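Local coordinates for uncharacterized NTF-2 like protein (Silicibacter pomeroyi DSS-3, PDB 3FKA) that is of unknown function but adopts an NTF2-like fold and belongs to a putative lumazine-binding family, so it may bind a small molecule, at residues A38-H43 against D54-M59. Sequence-based numbering, arbitrary orientation.
Sequences ASEVGH and DAFIAM
Phe56 lays its ring obliquely against the root of Glu40, CD2 lying 3.4 Å from Glu40 CB and CE2 following at 3.9 Å. Further along the same side chain, Glu40 OE1 comes to 3.4 Å from Phe56 CB, so the acid touches the phenylalanine at two points, with carboxylate and ring planes 45° apart. Glu40 reaches the base of the phenylalanine because its extended chain leaves the backbone with CG anti to N (chi1 175°). Ring atom CE2 just reaches the strand backbone, 4.3 Å from Ser39 C. An edge-to-face contact with Phe34 adds to the packing of Phe56. Replacing Phe56 by an alanine is likely to open a gap between helix 53-63 and strand 38-44, with no ring left against Glu40 CB. No hydrogen bond joins the two segments, whose axes approach to 8.6 Å where the helix packs on the curved sheet of this NTF2-like fold. Instead, Glu40 OE1 is hydrogen-bonded to Asn51 ND2 and to an unidentified molecule, probably from the crystallisation liquor, while OE2 forms a salt bridge with Lys115; Phe56 may therefore line one side of a polar site.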
ATOM      1  N   ALA B  38       7.071 -22.289   3.659  1.00 24.39           N
ATOM      2  CA  ALA B  38       6.027 -21.284   3.536  1.00 24.44           C
ATOM      3  C   ALA B  38       4.777 -21.702   4.308  1.00 25.06           C
ATOM      4  O   ALA B  38       4.533 -22.899   4.522  1.00 25.98           O
ATOM      5  CB  ALA B  38       5.645 -21.060   2.091  1.00 23.69           C
ATOM      6  N   SER B  39       4.007 -20.705   4.715  1.00 26.00           N
ATOM      7  CA  SER B  39       2.762 -20.904   5.439  1.00 26.23           C
ATOM      8  C   SER B  39       1.579 -20.257   4.728  1.00 25.77           C
ATOM      9  O   SER B  39       1.774 -19.298   3.984  1.00 25.42           O
ATOM     10  CB  SER B  39       2.882 -20.256   6.813  1.00 27.86           C
ATOM     11  OG  SER B  39       3.124 -18.845   6.661  1.00 29.11           O
ATOM     12  N   GLU B  40       0.388 -20.838   4.898  1.00 24.55           N
ATOM     13  CA  GLU B  40      -0.881 -20.274   4.407  1.00 24.70           C
ATOM     14  C   GLU B  40      -1.716 -20.205   5.674  1.00 24.33           C
ATOM     15  O   GLU B  40      -2.037 -21.250   6.253  1.00 24.48           O
ATOM     16  CB  GLU B  40      -1.578 -21.097   3.360  1.00 26.41           C
ATOM     17  CG  GLU B  40      -2.936 -20.482   3.013  1.00 27.73           C
ATOM     18  CD  GLU B  40      -3.797 -21.356   2.190  1.00 28.79           C
ATOM     19  OE1 GLU B  40      -4.093 -22.473   2.638  1.00 30.29           O
ATOM     20  OE2 GLU B  40      -4.227 -20.902   1.136  1.00 30.15           O
ATOM     21  N   VAL B  41      -2.105 -18.998   6.072  1.00 22.66           N
ATOM     22  CA  VAL B  41      -2.797 -18.770   7.335  1.00 22.92           C
ATOM     23  C   VAL B  41      -4.030 -17.889   7.240  1.00 23.05           C
ATOM     24  O   VAL B  41      -4.015 -16.861   6.594  1.00 23.03           O
ATOM     25  CB  VAL B  41      -1.823 -18.089   8.344  1.00 22.99           C
ATOM     26  CG1 VAL B  41      -2.434 -17.989   9.729  1.00 22.33           C
ATOM     27  CG2 VAL B  41      -0.477 -18.835   8.397  1.00 22.64           C
ATOM     28  N   GLY B  42      -5.091 -18.273   7.927  1.00 23.05           N
ATOM     29  CA  GLY B  42      -6.298 -17.454   7.963  1.00 23.99           C
ATOM     30  C   GLY B  42      -7.341 -18.156   8.771  1.00 24.31           C
ATOM     31  O   GLY B  42      -7.059 -19.231   9.334  1.00 25.03           O
ATOM     32  N   HIS B  43      -8.504 -17.516   8.889  1.00 25.00           N
ATOM     33  CA  HIS B  43      -9.651 -18.106   9.566  1.00 25.78           C
ATOM     34  C   HIS B  43     -10.492 -18.800   8.500  1.00 27.93           C
ATOM     35  O   HIS B  43     -10.777 -18.222   7.445  1.00 27.27           O
ATOM     36  CB  HIS B  43     -10.484 -17.112  10.357  1.00 25.49           C
ATOM     37  CG  HIS B  43      -9.803 -16.639  11.594  1.00 24.79           C
ATOM     38  ND1 HIS B  43      -9.373 -15.345  11.765  1.00 25.03           N
ATOM     39  CD2 HIS B  43      -9.417 -17.318  12.699  1.00 25.27           C
ATOM     40  CE1 HIS B  43      -8.772 -15.245  12.939  1.00 25.20           C
ATOM     41  NE2 HIS B  43      -8.798 -16.426  13.529  1.00 24.74           N
ATOM     42  N   ASP B  54       2.893 -28.488   2.291  1.00 23.70           N
ATOM     43  CA  ASP B  54       2.318 -29.798   1.989  1.00 24.36           C
ATOM     44  C   ASP B  54       0.806 -29.799   2.196  1.00 24.30           C
ATOM     45  O   ASP B  54       0.072 -30.335   1.358  1.00 25.01           O
ATOM     46  CB  ASP B  54       2.935 -30.920   2.847  1.00 25.24           C
ATOM     47  CG  ASP B  54       4.364 -31.287   2.448  1.00 26.23           C
ATOM     48  OD1 ASP B  54       4.842 -30.935   1.346  1.00 26.91           O
ATOM     49  OD2 ASP B  54       5.000 -32.012   3.258  1.00 26.79           O
ATOM     50  N   ALA B  55       0.343 -29.196   3.291  1.00 23.05           N
ATOM     51  CA  ALA B  55      -1.086 -29.154   3.591  1.00 23.66           C
ATOM     52  C   ALA B  55      -1.861 -28.348   2.579  1.00 23.26           C
ATOM     53  O   ALA B  55      -2.890 -28.820   2.055  1.00 23.74           O
ATOM     54  CB  ALA B  55      -1.325 -28.601   4.985  1.00 23.90           C
ATOM     55  N   PHE B  56      -1.415 -27.136   2.266  1.00 23.56           N
ATOM     56  CA  PHE B  56      -2.238 -26.384   1.308  1.00 24.51           C
ATOM     57  C   PHE B  56      -2.130 -26.908  -0.135  1.00 23.84           C
ATOM     58  O   PHE B  56      -3.088 -26.795  -0.874  1.00 23.35           O
ATOM     59  CB  PHE B  56      -2.070 -24.872   1.446  1.00 27.29           C
ATOM     60  CG  PHE B  56      -0.803 -24.330   1.002  1.00 27.56           C
ATOM     61  CD1 PHE B  56      -0.579 -24.141  -0.352  1.00 28.58           C
ATOM     62  CD2 PHE B  56       0.073 -23.739   1.922  1.00 28.50           C
ATOM     63  CE1 PHE B  56       0.557 -23.566  -0.795  1.00 29.06           C
ATOM     64  CE2 PHE B  56       1.241 -23.110   1.476  1.00 28.82           C
ATOM     65  CZ  PHE B  56       1.491 -23.046   0.126  1.00 28.83           C
ATOM     66  N   ILE B  57      -1.001 -27.504  -0.533  1.00 22.64           N
ATOM     67  CA  ILE B  57      -0.951 -28.099  -1.883  1.00 22.78           C
ATOM     68  C   ILE B  57      -1.968 -29.275  -1.974  1.00 22.26           C
ATOM     69  O   ILE B  57      -2.692 -29.379  -2.958  1.00 21.96           O
ATOM     70  CB  ILE B  57       0.462 -28.520  -2.282  1.00 22.68           C
ATOM     71  CG1 ILE B  57       1.313 -27.271  -2.486  1.00 22.76           C
ATOM     72  CG2 ILE B  57       0.401 -29.349  -3.548  1.00 22.20           C
ATOM     73  CD1 ILE B  57       2.734 -27.591  -2.810  1.00 23.91           C
ATOM     74  N   ALA B  58      -2.063 -30.087  -0.928  1.00 22.41           N
ATOM     75  CA  ALA B  58      -3.050 -31.165  -0.883  1.00 23.28           C
ATOM     76  C   ALA B  58      -4.470 -30.562  -0.975  1.00 23.23           C
ATOM     77  O   ALA B  58      -5.340 -31.158  -1.575  1.00 23.03           O
ATOM     78  CB  ALA B  58      -2.910 -31.995   0.367  1.00 23.14           C
HETATM   79  N   MSE B  59      -4.679 -29.394  -0.367  1.00 23.88           N
HETATM   80  CA  MSE B  59      -5.999 -28.718  -0.433  1.00 24.88           C
HETATM   81  C   MSE B  59      -6.265 -28.231  -1.857  1.00 23.98           C
HETATM   82  O   MSE B  59      -7.416 -28.297  -2.311  1.00 22.45           O
HETATM   83  CB  MSE B  59      -6.090 -27.604   0.620  1.00 26.51           C
HETATM   84  CG  MSE B  59      -6.094 -28.186   2.018  1.00 27.43           C
HETATM   85 SE   MSE B  59      -5.799 -26.773   3.303  0.75 27.13          SE
HETATM   86  CE  MSE B  59      -5.796 -27.877   4.917  1.00 28.61           C
TER